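Local coordinates for protein importin-95 (Chaetomium thermophilum, PDB 4XRI) that probably acts as a nuclear import receptor of the importin beta family, a flexible HEAT-repeat superhelix that carries protein cargo and is thought to bind a small GTPase, at residues L53-G67 and T108-A120. The protein carries 2 engineered substitutions. Sequence-based numbering, arbitrary orientation.
Sequences LANESSEGHIRAAAG and TLASPNSKAGQAA. Engineered in segment 108-120: P112 (natural residue Ser). With SO4 (sulfate ion), chain C; SO4 (sulfate ion), chain I.
E56 OE2 is gripped from both segments: the hydroxyl of S111 donates to it across the contact (OG to OE2, 3.0 Å) on the syn lone pair, while R63 NH2 meets it from above the carboxylate plane at 3.1 Å. The example illustrates how one arginine can tie a helix end, a turn and the next helix start together. R63 also holds L53 O side-on through NE and NH2, in the guanidinium plane, and NH1 completes a salt bridge to E56 OE1 (3.0 Å) besides a weak bond to S111 OG. A bend at chi3 (68°) turns the edge of the guanidinium to L53 O at the end of helix 42-54, while one face receives the methyl of A116, its CB 3.4 Å from R63 CZ. An alanine here is likely to leave the E56 carboxylate without its countercharge, L53 O without these two donors, and a gap over A116. S111 OG, in turn, accepts from N113 N in an ST turn, and N113 OD1 caps helix 114-131 through A116 N while lying against G60 CA at 3.3 Å. Deeper in, L53 is a knob among T108, A116, A119 and A120, with CD1 4.0 Å from A119 CB. At G60 and G67 a side chain would run into N113 and A119; without one, the axes of 60-67 and 114-120 lie 7.8 Å apart and 7° from parallel. At the outer end, a sulfate, probably from the crystallisation liquor, bridges the two helix starts: K115 NZ, on a fully extended chain, reaches O4 at 2.8 Å, and H61 N binds O2. The contact thus pairs helices 60-72 and 114-131 side by side near the superhelix N-terminus, with helix 11-19 against I62 and A66, and helix 153-168 against L109 and Q118.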
ATOM      1  N   LEU A  53       3.578 -36.668  16.478  1.00 47.47           N
ATOM      2  CA  LEU A  53       4.175 -36.360  15.186  1.00 45.18           C
ATOM      3  C   LEU A  53       5.008 -37.533  14.677  1.00 43.64           C
ATOM      4  O   LEU A  53       5.031 -37.823  13.480  1.00 42.57           O
ATOM      5  CB  LEU A  53       5.037 -35.098  15.289  1.00 39.43           C
ATOM      6  CG  LEU A  53       6.015 -34.807  14.150  1.00 44.83           C
ATOM      7  CD1 LEU A  53       5.276 -34.572  12.842  1.00 38.15           C
ATOM      8  CD2 LEU A  53       6.900 -33.613  14.498  1.00 36.25           C
ATOM      9  N   ALA A  54       5.679 -38.216  15.598  1.00 41.62           N
ATOM     10  CA  ALA A  54       6.597 -39.291  15.240  1.00 42.67           C
ATOM     11  C   ALA A  54       5.883 -40.630  15.060  1.00 48.01           C
ATOM     12  O   ALA A  54       6.466 -41.588  14.552  1.00 40.47           O
ATOM     13  CB  ALA A  54       7.692 -39.416  16.293  1.00 38.98           C
ATOM     14  N   ASN A  55       4.621 -40.688  15.469  1.00 37.09           N
ATOM     15  CA  ASN A  55       3.853 -41.931  15.428  1.00 41.67           C
ATOM     16  C   ASN A  55       3.483 -42.348  14.005  1.00 44.32           C
ATOM     17  O   ASN A  55       2.631 -41.731  13.368  1.00 47.35           O
ATOM     18  CB  ASN A  55       2.585 -41.790  16.277  1.00 40.69           C
ATOM     19  CG  ASN A  55       1.856 -43.112  16.474  1.00 53.61           C
ATOM     20  OD1 ASN A  55       2.179 -44.120  15.845  1.00 51.94           O
ATOM     21  ND2 ASN A  55       0.854 -43.105  17.348  1.00 49.35           N
ATOM     22  N   GLU A  56       4.112 -43.415  13.522  1.00 47.48           N
ATOM     23  CA  GLU A  56       3.861 -43.914  12.171  1.00 45.55           C
ATOM     24  C   GLU A  56       2.507 -44.606  12.035  1.00 46.83           C
ATOM     25  O   GLU A  56       2.071 -44.915  10.925  1.00 50.79           O
ATOM     26  CB  GLU A  56       4.967 -44.884  11.749  1.00 39.12           C
ATOM     27  CG  GLU A  56       6.335 -44.244  11.607  1.00 41.92           C
ATOM     28  CD  GLU A  56       6.415 -43.280  10.438  1.00 47.97           C
ATOM     29  OE1 GLU A  56       5.584 -43.386   9.510  1.00 43.17           O
ATOM     30  OE2 GLU A  56       7.311 -42.412  10.453  1.00 48.69           O
ATOM     31  N   SER A  57       1.846 -44.854  13.160  1.00 47.56           N
ATOM     32  CA  SER A  57       0.553 -45.530  13.144  1.00 58.78           C
ATOM     33  C   SER A  57      -0.597 -44.539  12.983  1.00 61.41           C
ATOM     34  O   SER A  57      -1.754 -44.933  12.826  1.00 60.76           O
ATOM     35  CB  SER A  57       0.362 -46.353  14.421  1.00 61.39           C
ATOM     36  OG  SER A  57       1.343 -47.372  14.522  1.00 61.96           O
ATOM     37  N   SER A  58      -0.273 -43.251  13.017  1.00 55.08           N
ATOM     38  CA  SER A  58      -1.283 -42.206  12.912  1.00 53.40           C
ATOM     39  C   SER A  58      -1.425 -41.699  11.480  1.00 45.77           C
ATOM     40  O   SER A  58      -0.517 -41.855  10.665  1.00 53.60           O
ATOM     41  CB  SER A  58      -0.945 -41.042  13.847  1.00 48.94           C
ATOM     42  OG  SER A  58      -0.942 -41.461  15.200  1.00 54.31           O
ATOM     43  N   GLU A  59      -2.572 -41.095  11.184  1.00 49.60           N
ATOM     44  CA  GLU A  59      -2.812 -40.506   9.871  1.00 52.78           C
ATOM     45  C   GLU A  59      -1.935 -39.277   9.675  1.00 54.15           C
ATOM     46  O   GLU A  59      -1.570 -38.608  10.640  1.00 60.48           O
ATOM     47  CB  GLU A  59      -4.287 -40.134   9.696  1.00 63.61           C
ATOM     48  CG  GLU A  59      -5.251 -41.304   9.807  1.00 73.85           C
ATOM     49  CD  GLU A  59      -6.657 -40.934   9.375  1.00 80.91           C
ATOM     50  OE1 GLU A  59      -6.829 -40.503   8.215  1.00 80.83           O
ATOM     51  OE2 GLU A  59      -7.589 -41.066  10.197  1.00 86.52           O
ATOM     52  N   GLY A  60      -1.606 -38.985   8.422  1.00 52.03           N
ATOM     53  CA  GLY A  60      -0.723 -37.882   8.096  1.00 52.26           C
ATOM     54  C   GLY A  60      -1.200 -36.527   8.575  1.00 58.18           C
ATOM     55  O   GLY A  60      -0.403 -35.722   9.065  1.00 50.73           O
ATOM     56  N   HIS A  61      -2.497 -36.266   8.439  1.00 57.28           N
ATOM     57  CA  HIS A  61      -3.039 -34.960   8.796  1.00 58.54           C
ATOM     58  C   HIS A  61      -3.030 -34.743  10.307  1.00 61.98           C
ATOM     59  O   HIS A  61      -2.887 -33.613  10.775  1.00 60.81           O
ATOM     60  CB  HIS A  61      -4.456 -34.792   8.237  1.00 54.74           C
ATOM     61  CG  HIS A  61      -5.471 -35.704   8.855  1.00 62.45           C
ATOM     62  ND1 HIS A  61      -5.695 -36.986   8.402  1.00 62.72           N
ATOM     63  CD2 HIS A  61      -6.334 -35.511   9.880  1.00 67.75           C
ATOM     64  CE1 HIS A  61      -6.646 -37.547   9.128  1.00 65.59           C
ATOM     65  NE2 HIS A  61      -7.051 -36.672  10.032  1.00 71.94           N
ATOM     66  N   ILE A  62      -3.168 -35.824  11.067  1.00 58.55           N
ATOM     67  CA  ILE A  62      -3.058 -35.742  12.520  1.00 58.81           C
ATOM     68  C   ILE A  62      -1.624 -35.413  12.919  1.00 58.51           C
ATOM     69  O   ILE A  62      -1.382 -34.533  13.749  1.00 63.39           O
ATOM     70  CB  ILE A  62      -3.489 -37.052  13.206  1.00 60.74           C
ATOM     71  CG1 ILE A  62      -4.968 -37.331  12.936  1.00 65.43           C
ATOM     72  CG2 ILE A  62      -3.232 -36.978  14.708  1.00 54.51           C
ATOM     73  CD1 ILE A  62      -5.887 -36.225  13.405  1.00 70.85           C
ATOM     74  N   ARG A  63      -0.678 -36.128  12.317  1.00 56.57           N
ATOM     75  CA  ARG A  63       0.739 -35.931  12.597  1.00 52.60           C
ATOM     76  C   ARG A  63       1.190 -34.524  12.225  1.00 45.52           C
ATOM     77  O   ARG A  63       1.952 -33.895  12.958  1.00 42.84           O
ATOM     78  CB  ARG A  63       1.576 -36.966  11.845  1.00 51.90           C
ATOM     79  CG  ARG A  63       1.227 -38.399  12.191  1.00 45.17           C
ATOM     80  CD  ARG A  63       2.001 -39.376  11.332  1.00 40.62           C
ATOM     81  NE  ARG A  63       3.429 -39.359  11.627  1.00 37.33           N
ATOM     82  CZ  ARG A  63       4.329 -40.104  10.995  1.00 38.04           C
ATOM     83  NH1 ARG A  63       3.945 -40.920  10.023  1.00 39.46           N
ATOM     84  NH2 ARG A  63       5.612 -40.025  11.327  1.00 36.34           N
ATOM     85  N   ALA A  64       0.718 -34.042  11.077  1.00 44.97           N
ATOM     86  CA  ALA A  64       1.024 -32.689  10.634  1.00 47.92           C
ATOM     87  C   ALA A  64       0.492 -31.679  11.639  1.00 57.16           C
ATOM     88  O   ALA A  64       1.194 -30.748  12.028  1.00 60.24           O
ATOM     89  CB  ALA A  64       0.438 -32.431   9.251  1.00 44.95           C
ATOM     90  N   ALA A  65      -0.755 -31.881  12.060  1.00 55.06           N
ATOM     91  CA  ALA A  65      -1.396 -31.025  13.052  1.00 56.06           C
ATOM     92  C   ALA A  65      -0.589 -30.967  14.344  1.00 55.42           C
ATOM     93  O   ALA A  65      -0.413 -29.899  14.930  1.00 52.95           O
ATOM     94  CB  ALA A  65      -2.805 -31.516  13.336  1.00 53.41           C
ATOM     95  N   ALA A  66      -0.096 -32.125  14.773  1.00 46.57           N
ATOM     96  CA  ALA A  66       0.734 -32.221  15.967  1.00 50.52           C
ATOM     97  C   ALA A  66       2.029 -31.438  15.790  1.00 55.36           C
ATOM     98  O   ALA A  66       2.454 -30.709  16.685  1.00 53.27           O
ATOM     99  CB  ALA A  66       1.037 -33.677  16.289  1.00 41.05           C
ATOM    100  N   GLY A  67       2.647 -31.597  14.623  1.00 53.17           N
ATOM    101  CA  GLY A  67       3.892 -30.920  14.314  1.00 51.88           C
ATOM    102  C   GLY A  67       3.735 -29.415  14.246  1.00 54.92           C
ATOM    103  O   GLY A  67       4.605 -28.671  14.699  1.00 40.35           O
ATOM    104  N   THR A 108      11.803 -38.129  12.416  1.00 37.46           N
ATOM    105  CA  THR A 108      10.543 -38.074  11.675  1.00 35.53           C
ATOM    106  C   THR A 108      10.758 -37.619  10.225  1.00 39.35           C
ATOM    107  O   THR A 108       9.917 -37.856   9.353  1.00 41.37           O
ATOM    108  CB  THR A 108       9.537 -37.137  12.388  1.00 44.65           C
ATOM    109  OG1 THR A 108       9.323 -37.598  13.727  1.00 44.00           O
ATOM    110  CG2 THR A 108       8.189 -37.094  11.668  1.00 39.18           C
ATOM    111  N   LEU A 109      11.897 -36.982   9.962  1.00 37.39           N
ATOM    112  CA  LEU A 109      12.247 -36.574   8.602  1.00 38.34           C
ATOM    113  C   LEU A 109      12.273 -37.759   7.638  1.00 38.89           C
ATOM    114  O   LEU A 109      12.041 -37.603   6.439  1.00 37.63           O
ATOM    115  CB  LEU A 109      13.607 -35.876   8.577  1.00 38.79           C
ATOM    116  CG  LEU A 109      13.761 -34.520   9.270  1.00 36.36           C
ATOM    117  CD1 LEU A 109      15.168 -33.990   9.040  1.00 33.78           C
ATOM    118  CD2 LEU A 109      12.720 -33.528   8.771  1.00 38.78           C
ATOM    119  N   ALA A 110      12.555 -38.942   8.173  1.00 36.61           N
ATOM    120  CA  ALA A 110      12.704 -40.143   7.359  1.00 36.88           C
ATOM    121  C   ALA A 110      11.363 -40.806   7.049  1.00 40.35           C
ATOM    122  O   ALA A 110      11.299 -41.742   6.251  1.00 40.91           O
ATOM    123  CB  ALA A 110      13.627 -41.133   8.056  1.00 40.24           C
ATOM    124  N   SER A 111      10.299 -40.321   7.684  1.00 39.79           N
ATOM    125  CA  SER A 111       8.967 -40.896   7.514  1.00 35.81           C
ATOM    126  C   SER A 111       8.506 -40.884   6.060  1.00 41.21           C
ATOM    127  O   SER A 111       8.651 -39.878   5.370  1.00 40.07           O
ATOM    128  CB  SER A 111       7.949 -40.145   8.378  1.00 37.96           C
ATOM    129  OG  SER A 111       6.642 -40.655   8.172  1.00 42.21           O
ATOM    130  N   PRO A 112       7.946 -42.012   5.593  1.00 38.71           N
ATOM    131  CA  PRO A 112       7.385 -42.105   4.242  1.00 40.31           C
ATOM    132  C   PRO A 112       6.121 -41.263   4.089  1.00 43.83           C
ATOM    133  O   PRO A 112       5.659 -41.046   2.971  1.00 44.60           O
ATOM    134  CB  PRO A 112       7.077 -43.600   4.089  1.00 43.91           C
ATOM    135  CG  PRO A 112       6.896 -44.086   5.475  1.00 45.09           C
ATOM    136  CD  PRO A 112       7.860 -43.292   6.313  1.00 35.48           C
ATOM    137  N   ASN A 113       5.573 -40.792   5.206  1.00 41.44           N
ATOM    138  CA  ASN A 113       4.445 -39.872   5.166  1.00 44.48           C
ATOM    139  C   ASN A 113       4.925 -38.439   4.955  1.00 42.56           C
ATOM    140  O   ASN A 113       5.586 -37.858   5.817  1.00 40.32           O
ATOM    141  CB  ASN A 113       3.617 -39.970   6.446  1.00 46.30           C
ATOM    142  CG  ASN A 113       2.331 -39.170   6.370  1.00 50.98           C
ATOM    143  OD1 ASN A 113       2.282 -38.011   6.783  1.00 42.88           O
ATOM    144  ND2 ASN A 113       1.282 -39.787   5.835  1.00 44.88           N
ATOM    145  N   SER A 114       4.586 -37.879   3.799  1.00 42.28           N
ATOM    146  CA  SER A 114       5.081 -36.568   3.390  1.00 43.31           C
ATOM    147  C   SER A 114       4.650 -35.444   4.326  1.00 39.99           C
ATOM    148  O   SER A 114       5.425 -34.529   4.607  1.00 42.22           O
ATOM    149  CB  SER A 114       4.619 -36.252   1.966  1.00 42.01           C
ATOM    150  OG  SER A 114       5.274 -37.085   1.028  1.00 52.81           O
ATOM    151  N   LYS A 115       3.412 -35.509   4.804  1.00 40.19           N
ATOM    152  CA  LYS A 115       2.882 -34.462   5.670  1.00 45.27           C
ATOM    153  C   LYS A 115       3.592 -34.429   7.021  1.00 50.16           C
ATOM    154  O   LYS A 115       3.874 -33.353   7.555  1.00 46.59           O
ATOM    155  CB  LYS A 115       1.377 -34.647   5.862  1.00 48.31           C
ATOM    156  CG  LYS A 115       0.581 -34.435   4.585  1.00 55.38           C
ATOM    157  CD  LYS A 115      -0.906 -34.643   4.798  1.00 57.54           C
ATOM    158  CE  LYS A 115      -1.674 -34.429   3.501  1.00 61.08           C
ATOM    159  NZ  LYS A 115      -3.124 -34.724   3.655  1.00 57.61           N
ATOM    160  N   ALA A 116       3.884 -35.607   7.564  1.00 42.42           N
ATOM    161  CA  ALA A 116       4.620 -35.707   8.818  1.00 42.29           C
ATOM    162  C   ALA A 116       6.044 -35.198   8.634  1.00 43.23           C
ATOM    163  O   ALA A 116       6.570 -34.472   9.479  1.00 41.54           O
ATOM    164  CB  ALA A 116       4.626 -37.140   9.320  1.00 38.28           C
ATOM    165  N   GLY A 117       6.660 -35.582   7.520  1.00 40.18           N
ATOM    166  CA  GLY A 117       8.011 -35.155   7.207  1.00 36.48           C
ATOM    167  C   GLY A 117       8.120 -33.650   7.070  1.00 43.34           C
ATOM    168  O   GLY A 117       9.053 -33.035   7.585  1.00 38.59           O
ATOM    169  N   GLN A 118       7.157 -33.057   6.371  1.00 41.16           N
ATOM    170  CA  GLN A 118       7.116 -31.608   6.189  1.00 41.93           C
ATOM    171  C   GLN A 118       6.971 -30.905   7.529  1.00 36.93           C
ATOM    172  O   GLN A 118       7.673 -29.934   7.811  1.00 48.60           O
ATOM    173  CB  GLN A 118       5.964 -31.209   5.262  1.00 41.54           C
ATOM    174  CG  GLN A 118       6.086 -29.817   4.661  1.00 48.75           C
ATOM    175  CD  GLN A 118       5.592 -28.722   5.587  1.00 58.14           C
ATOM    176  OE1 GLN A 118       4.908 -28.987   6.577  1.00 59.39           O
ATOM    177  NE2 GLN A 118       5.938 -27.479   5.266  1.00 54.09           N
ATOM    178  N   ALA A 119       6.048 -31.405   8.347  1.00 36.34           N
ATOM    179  CA  ALA A 119       5.791 -30.838   9.668  1.00 40.14           C
ATOM    180  C   ALA A 119       7.037 -30.898  10.544  1.00 52.24           C
ATOM    181  O   ALA A 119       7.349 -29.946  11.259  1.00 44.79           O
ATOM    182  CB  ALA A 119       4.639 -31.562  10.340  1.00 41.58           C
ATOM    183  N   ALA A 120       7.750 -32.018  10.471  1.00 42.69           N
ATOM    184  CA  ALA A 120       8.985 -32.193  11.226  1.00 44.28           C
ATOM    185  C   ALA A 120      10.039 -31.181  10.778  1.00 33.84           C
ATOM    186  O   ALA A 120      10.820 -30.682  11.589  1.00 41.64           O
ATOM    187  CB  ALA A 120       9.507 -33.609  11.070  1.00 42.11           C
TER
HETATM  188  S   SO4 C 902      -4.436 -37.905   5.384  0.83 60.09           S
HETATM  189  O1  SO4 C 902      -5.585 -37.032   5.165  0.83 63.30           O
HETATM  190  O2  SO4 C 902      -4.311 -38.186   6.811  0.83 44.02           O
HETATM  191  O3  SO4 C 902      -4.632 -39.158   4.662  0.83 63.47           O
HETATM  192  O4  SO4 C 902      -3.225 -37.252   4.898  0.83 58.43           O
HETATM  193  S   SO4 I 908       4.249 -39.758  -1.100  0.65 66.59           S
HETATM  194  O1  SO4 I 908       4.369 -39.903   0.348  0.65 69.37           O
HETATM  195  O2  SO4 I 908       3.077 -38.944  -1.408  0.65 68.62           O
HETATM  196  O3  SO4 I 908       5.447 -39.108  -1.628  0.65 61.13           O
HETATM  197  O4  SO4 I 908       4.105 -41.076  -1.712  0.65 61.62           O